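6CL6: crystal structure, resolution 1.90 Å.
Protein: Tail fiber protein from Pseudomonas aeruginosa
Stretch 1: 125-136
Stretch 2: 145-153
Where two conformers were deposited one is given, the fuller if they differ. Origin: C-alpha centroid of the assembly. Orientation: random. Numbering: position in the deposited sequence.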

ATOM      1  N   SER A 125      -5.658  15.172 -46.552  0.76  9.07           N
ATOM      2  CA  SER A 125      -5.743  13.915 -45.823  0.76  9.29           C
ATOM      3  C   SER A 125      -4.720  13.878 -44.695  0.76 12.17           C
ATOM      4  O   SER A 125      -3.832  14.725 -44.591  0.76 12.27           O
ATOM      5  CB  SER A 125      -5.501  12.723 -46.775  0.76 15.54           C
ATOM      6  OG  SER A 125      -4.103  12.556 -47.010  0.76 20.87           O
ATOM      7  N   PHE A 126      -4.859  12.860 -43.855  1.00 12.07           N
ATOM      8  CA  PHE A 126      -3.806  12.477 -42.918  1.00 11.83           C
ATOM      9  C   PHE A 126      -2.735  11.734 -43.704  1.00 15.51           C
ATOM     10  O   PHE A 126      -3.007  10.670 -44.280  1.00 15.44           O
ATOM     11  CB  PHE A 126      -4.377  11.600 -41.797  1.00 14.81           C
ATOM     12  CG  PHE A 126      -5.058  12.374 -40.724  1.00  9.92           C
ATOM     13  CD1 PHE A 126      -6.375  12.735 -40.843  1.00 16.05           C
ATOM     14  CD2 PHE A 126      -4.364  12.760 -39.587  1.00 10.86           C
ATOM     15  CE1 PHE A 126      -7.001  13.468 -39.854  1.00 11.46           C
ATOM     16  CE2 PHE A 126      -4.988  13.496 -38.612  1.00 11.05           C
ATOM     17  CZ  PHE A 126      -6.311  13.844 -38.753  1.00 10.40           C
ATOM     18  N   THR A 127      -1.526  12.276 -43.733  1.00  9.40           N
ATOM     19  CA  THR A 127      -0.513  11.805 -44.662  1.00  8.63           C
ATOM     20  C   THR A 127       0.485  10.905 -43.957  1.00  8.96           C
ATOM     21  O   THR A 127       0.641  10.942 -42.737  1.00 15.20           O
ATOM     22  CB  THR A 127       0.209  12.981 -45.326  1.00 11.74           C
ATOM     23  OG1 THR A 127       0.656  13.926 -44.362  1.00 19.56           O
ATOM     24  CG2 THR A 127      -0.707  13.701 -46.316  1.00 13.61           C
ATOM     25  N   LYS A 128       1.175  10.073 -44.756  1.00 11.31           N
ATOM     26  CA  LYS A 128       2.152   9.165 -44.189  1.00 10.60           C
ATOM     27  C   LYS A 128       3.437   9.867 -43.767  1.00 10.74           C
ATOM     28  O   LYS A 128       4.134   9.375 -42.859  1.00 15.32           O
ATOM     29  CB  LYS A 128       2.411   8.041 -45.187  1.00 18.44           C
ATOM     30  CG  LYS A 128       1.338   6.945 -45.052  1.00 20.63           C
ATOM     31  CD  LYS A 128       1.538   5.801 -46.006  1.00 30.27           C
ATOM     32  CE  LYS A 128       0.575   4.669 -45.664  1.00 32.24           C
ATOM     33  NZ  LYS A 128       0.736   3.542 -46.600  1.00 39.11           N
ATOM     34  N   GLU A 129       3.728  11.021 -44.351  1.00 14.62           N
ATOM     35  CA  GLU A 129       4.716  11.936 -43.824  1.00 17.28           C
ATOM     36  C   GLU A 129       4.016  12.946 -42.918  1.00  9.62           C
ATOM     37  O   GLU A 129       2.895  13.349 -43.186  1.00 15.70           O
ATOM     38  CB  GLU A 129       5.463  12.660 -44.939  1.00 19.77           C
ATOM     39  CG  GLU A 129       6.342  11.720 -45.763  1.00 24.31           C
ATOM     40  CD  GLU A 129       7.152  12.479 -46.814  1.00 58.30           C
ATOM     41  OE1 GLU A 129       6.629  13.473 -47.372  1.00 61.49           O
ATOM     42  OE2 GLU A 129       8.312  12.090 -47.067  1.00 68.73           O
ATOM     43  N   ALA A 130       4.684  13.307 -41.825  1.00 14.71           N
ATOM     44  CA  ALA A 130       4.141  14.286 -40.904  1.00  9.84           C
ATOM     45  C   ALA A 130       3.878  15.605 -41.636  1.00 12.15           C
ATOM     46  O   ALA A 130       4.563  15.944 -42.604  1.00 15.29           O
ATOM     47  CB  ALA A 130       5.090  14.526 -39.750  1.00 10.91           C
ATOM     48  N   ASP A 131       2.878  16.343 -41.156  1.00 12.91           N
ATOM     49  CA  ASP A 131       2.594  17.657 -41.702  1.00 16.43           C
ATOM     50  C   ASP A 131       3.777  18.577 -41.541  1.00 18.93           C
ATOM     51  O   ASP A 131       3.966  19.465 -42.366  1.00 15.07           O
ATOM     52  CB  ASP A 131       1.365  18.274 -41.031  1.00 12.64           C
ATOM     53  CG  ASP A 131       0.082  17.628 -41.465  1.00 24.76           C
ATOM     54  OD1 ASP A 131      -0.301  16.622 -40.850  1.00 14.71           O
ATOM     55  OD2 ASP A 131      -0.546  18.112 -42.428  1.00 21.59           O
ATOM     56  N   GLY A 132       4.572  18.393 -40.491  1.00 10.88           N
ATOM     57  CA  GLY A 132       5.702  19.279 -40.242  1.00 14.67           C
ATOM     58  C   GLY A 132       6.429  18.958 -38.955  1.00 17.03           C
ATOM     59  O   GLY A 132       5.945  18.200 -38.102  1.00 15.27           O
ATOM     60  N   GLU A 133       7.622  19.524 -38.858  1.00 17.08           N
ATOM     61  CA  GLU A 133       8.391  19.559 -37.621  1.00 19.03           C
ATOM     62  C   GLU A 133       8.046  20.843 -36.887  1.00 23.33           C
ATOM     63  O   GLU A 133       8.025  21.913 -37.492  1.00 19.02           O
ATOM     64  CB  GLU A 133       9.880  19.488 -37.911  1.00 20.06           C
ATOM     65  CG  GLU A 133      10.319  18.156 -38.423  1.00 35.73           C
ATOM     66  CD  GLU A 133      10.522  17.159 -37.302  1.00 28.07           C
ATOM     67  OE1 GLU A 133      10.928  17.586 -36.197  1.00 25.11           O
ATOM     68  OE2 GLU A 133      10.268  15.957 -37.526  1.00 18.93           O
ATOM     69  N   LEU A 134       7.757  20.732 -35.606  1.00 15.53           N
ATOM     70  CA  LEU A 134       7.453  21.906 -34.806  1.00 22.53           C
ATOM     71  C   LEU A 134       8.755  22.590 -34.402  1.00 13.65           C
ATOM     72  O   LEU A 134       9.610  21.954 -33.786  1.00 15.36           O
ATOM     73  CB  LEU A 134       6.657  21.530 -33.571  1.00 17.08           C
ATOM     74  CG  LEU A 134       5.293  20.923 -33.840  1.00 16.73           C
ATOM     75  CD1 LEU A 134       4.735  20.283 -32.579  1.00 15.41           C
ATOM     76  CD2 LEU A 134       4.336  21.948 -34.367  1.00 22.41           C
ATOM     77  N   PRO A 135       8.921  23.869 -34.695  1.00 12.91           N
ATOM     78  CA  PRO A 135      10.090  24.618 -34.210  1.00 11.36           C
ATOM     79  C   PRO A 135       9.930  24.954 -32.741  1.00 16.15           C
ATOM     80  O   PRO A 135       9.010  24.457 -32.088  1.00 14.84           O
ATOM     81  CB  PRO A 135      10.069  25.873 -35.078  1.00 16.40           C
ATOM     82  CG  PRO A 135       8.632  26.117 -35.329  1.00 30.97           C
ATOM     83  CD  PRO A 135       8.014  24.736 -35.487  1.00 25.68           C
ATOM     84  N   GLY A 136      10.811  25.810 -32.223  1.00 14.62           N
ATOM     85  CA  GLY A 136      10.614  26.363 -30.896  1.00 15.60           C
ATOM     86  C   GLY A 136       9.496  27.386 -30.881  1.00 19.76           C
ATOM     87  O   GLY A 136       8.984  27.827 -31.901  1.00 16.73           O
ATOM     88  N   THR A 145      -5.733  22.757 -36.949  1.00 16.69           N
ATOM     89  CA  THR A 145      -6.098  22.093 -38.204  1.00 22.22           C
ATOM     90  C   THR A 145      -5.653  20.631 -38.179  1.00 20.72           C
ATOM     91  O   THR A 145      -4.611  20.293 -37.613  1.00 16.23           O
ATOM     92  CB  THR A 145      -5.496  22.836 -39.433  1.00 19.90           C
ATOM     93  OG1 THR A 145      -4.108  22.578 -39.539  1.00 24.85           O
ATOM     94  CG2 THR A 145      -5.717  24.324 -39.298  1.00 18.27           C
ATOM     95  N   SER A 146      -6.468  19.764 -38.768  1.00 16.61           N
ATOM     96  CA  SER A 146      -6.227  18.325 -38.655  1.00 14.15           C
ATOM     97  C   SER A 146      -4.888  17.938 -39.246  1.00 16.51           C
ATOM     98  O   SER A 146      -4.475  18.468 -40.273  1.00 14.15           O
ATOM     99  CB  SER A 146      -7.342  17.563 -39.364  1.00 10.13           C
ATOM    100  OG  SER A 146      -8.550  17.673 -38.707  1.00 11.79           O
ATOM    101  N   GLY A 147      -4.222  16.990 -38.607  1.00  9.33           N
ATOM    102  CA  GLY A 147      -2.916  16.526 -39.065  1.00 14.86           C
ATOM    103  C   GLY A 147      -2.081  15.973 -37.926  1.00  9.11           C
ATOM    104  O   GLY A 147      -2.574  15.736 -36.819  1.00 11.21           O
ATOM    105  N   TRP A 148      -0.820  15.726 -38.219  1.00 11.43           N
ATOM    106  CA  TRP A 148       0.083  15.328 -37.164  1.00  9.17           C
ATOM    107  C   TRP A 148       1.436  16.000 -37.383  1.00  9.80           C
ATOM    108  O   TRP A 148       1.882  16.174 -38.514  1.00 15.64           O
ATOM    109  CB  TRP A 148       0.251  13.809 -37.040  1.00 17.83           C
ATOM    110  CG  TRP A 148       0.709  13.071 -38.244  1.00  8.87           C
ATOM    111  CD1 TRP A 148       0.044  12.940 -39.417  1.00 14.13           C
ATOM    112  CD2 TRP A 148       1.908  12.314 -38.380  1.00 10.71           C
ATOM    113  NE1 TRP A 148       0.760  12.153 -40.282  1.00 13.71           N
ATOM    114  CE2 TRP A 148       1.908  11.752 -39.669  1.00 14.55           C
ATOM    115  CE3 TRP A 148       2.988  12.047 -37.531  1.00 16.96           C
ATOM    116  CZ2 TRP A 148       2.932  10.954 -40.128  1.00 13.41           C
ATOM    117  CZ3 TRP A 148       4.005  11.257 -37.981  1.00 13.65           C
ATOM    118  CH2 TRP A 148       3.976  10.734 -39.282  1.00 16.95           C
ATOM    119  N   TRP A 149       2.089  16.324 -36.275  1.00 10.72           N
ATOM    120  CA  TRP A 149       3.313  17.097 -36.254  1.00 13.99           C
ATOM    121  C   TRP A 149       4.282  16.501 -35.239  1.00  9.95           C
ATOM    122  O   TRP A 149       3.872  15.937 -34.217  1.00 12.46           O
ATOM    123  CB  TRP A 149       3.043  18.571 -35.910  1.00 13.67           C
ATOM    124  CG  TRP A 149       2.415  19.354 -36.966  1.00 10.21           C
ATOM    125  CD1 TRP A 149       3.033  20.180 -37.848  1.00 13.69           C
ATOM    126  CD2 TRP A 149       1.014  19.425 -37.266  1.00 11.92           C
ATOM    127  NE1 TRP A 149       2.105  20.747 -38.679  1.00 11.28           N
ATOM    128  CE2 TRP A 149       0.863  20.281 -38.353  1.00 19.41           C
ATOM    129  CE3 TRP A 149      -0.120  18.848 -36.717  1.00  9.69           C
ATOM    130  CZ2 TRP A 149      -0.397  20.573 -38.912  1.00 12.97           C
ATOM    131  CZ3 TRP A 149      -1.355  19.116 -37.269  1.00 15.59           C
ATOM    132  CH2 TRP A 149      -1.483  19.965 -38.368  1.00 14.97           C
ATOM    133  N   SER A 150       5.568  16.680 -35.511  1.00 18.55           N
ATOM    134  CA  SER A 150       6.624  16.129 -34.690  1.00 13.18           C
ATOM    135  C   SER A 150       7.427  17.230 -34.031  1.00 12.77           C
ATOM    136  O   SER A 150       7.906  18.142 -34.704  1.00 13.02           O
ATOM    137  CB  SER A 150       7.582  15.263 -35.529  1.00 10.98           C
ATOM    138  OG  SER A 150       8.557  14.656 -34.734  1.00 25.32           O
ATOM    139  N   GLN A 151       7.601  17.125 -32.720  1.00  9.74           N
ATOM    140  CA  GLN A 151       8.531  17.971 -31.989  1.00  9.98           C
ATOM    141  C   GLN A 151       9.740  17.105 -31.679  1.00  9.46           C
ATOM    142  O   GLN A 151       9.670  16.193 -30.837  1.00 13.95           O
ATOM    143  CB  GLN A 151       7.915  18.544 -30.710  1.00 12.86           C
ATOM    144  CG  GLN A 151       8.895  19.340 -29.849  1.00 19.65           C
ATOM    145  CD  GLN A 151       9.563  20.483 -30.624  1.00 18.48           C
ATOM    146  OE1 GLN A 151      10.687  20.359 -31.105  1.00 13.67           O
ATOM    147  NE2 GLN A 151       8.847  21.597 -30.763  1.00 12.93           N
ATOM    148  N   SER A 152      10.829  17.369 -32.370  1.00 14.09           N
ATOM    149  CA  SER A 152      12.037  16.566 -32.239  1.00 12.99           C
ATOM    150  C   SER A 152      12.961  17.052 -31.143  1.00 16.99           C
ATOM    151  O   SER A 152      13.988  16.420 -30.900  1.00 11.78           O
ATOM    152  CB  SER A 152      12.745  16.525 -33.586  1.00 13.90           C
ATOM    153  OG  SER A 152      11.883  15.944 -34.560  1.00 16.16           O
ATOM    154  N   PHE A 153      12.625  18.145 -30.458  1.00 12.82           N
ATOM    155  CA  PHE A 153      13.543  18.747 -29.503  1.00  9.50           C
ATOM    156  C   PHE A 153      12.824  19.062 -28.202  1.00 13.50           C
ATOM    157  O   PHE A 153      11.915  19.879 -28.176  1.00 13.48           O
ATOM    158  CB  PHE A 153      14.168  20.027 -30.080  1.00 13.71           C
ATOM    159  CG  PHE A 153      15.040  19.793 -31.269  1.00 15.72           C
ATOM    160  CD1 PHE A 153      14.497  19.772 -32.538  1.00 12.85           C
ATOM    161  CD2 PHE A 153      16.419  19.577 -31.107  1.00 15.38           C
ATOM    162  CE1 PHE A 153      15.294  19.551 -33.650  1.00 25.26           C
ATOM    163  CE2 PHE A 153      17.225  19.338 -32.203  1.00 15.39           C
ATOM    164  CZ  PHE A 153      16.660  19.325 -33.483  1.00  8.49           C
TER
HETATM  165  O   HOH W   1      11.051  19.594 -34.176  1.00 14.96           O
HETATM  166  O   HOH W   2      10.868  13.808 -35.723  1.00 34.53           O

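How do the two backbones meet? Residues 147-151 form a strand, and the chain around Gly132 and Glu133 runs parallel to it as a short, weakly bonded partner. Glu133 pairs with Ser150, their CA atoms 4.8 Å apart, and Ser150 is bonded through both its backbone polar atoms: Ser150 N donates to Gly132 O at 3.0 Å, and Leu134 N donates to Ser150 O at 2.7 Å, both nearly straight. This is the usual parallel pattern, in which one residue bonds to the neighbours of its partner. Upstream, Asp131 N donates to Trp148 O at 2.8 Å.

What does Asp131 add beyond its backbone? Its CB points toward the other stretch, and OD1 accepts from Trp148 N at 2.8 Å, so main chain and side chain together hold both the N and the O of Trp148. The carboxylate sits against Gly147, with OD1 only 3.2 Å from Gly147 CA; a CB there would clash with OD1, and the backbone angles themselves call for glycine. The methylene of Asp131 is used as well: CB lies over the face of the Trp149 indole, 3.7 Å from the centroid of its five-membered ring.

How is the large side chain of Trp148 accommodated? The first stretch curls around it. Trp148 NE1 donates to Thr127 O at 2.7 Å, giving the buried indole's polar atom a partner, while Ala130 CB sits almost squarely over the six-membered ring, 3.8 Å from its centroid. The small methyl can approach the ring closely, making a CH-pi contact. Thr127 OG1 donates to Glu129 O at 2.6 Å, tying together the turn that passes the indole. Buried Phe126 extends the apolar packing, its CD2 4.4 Å from Trp148 CD1; the same ring also rests against the backbone, with Phe126 CE2 3.6 Å from Gly147 N.

What secures the far end? Glu133 and Ser150 direct their side chains to the same face of the sheet, where the glutamate, with chi1 and chi2 both m, folds over toward the second stretch, and its OE1 accepts from Ser152 OG at 2.5 Å. Water 2 links Glu133 OE2, Ser150 OG and Ser152 OG, and water 1 joins Glu133 OE1 and Leu134 O to Ser152 N; small hydroxyl side chains suit this polar cluster. Leu134 is instead buried and apolar, its CG 3.9 Å from Trp149 CB. Beyond it, Gln151 reaches across to the end of the first stretch, its NE2 donating to Pro135 O at 3.2 Å, while its OE1 accepts from Phe153 N at 3.0 Å.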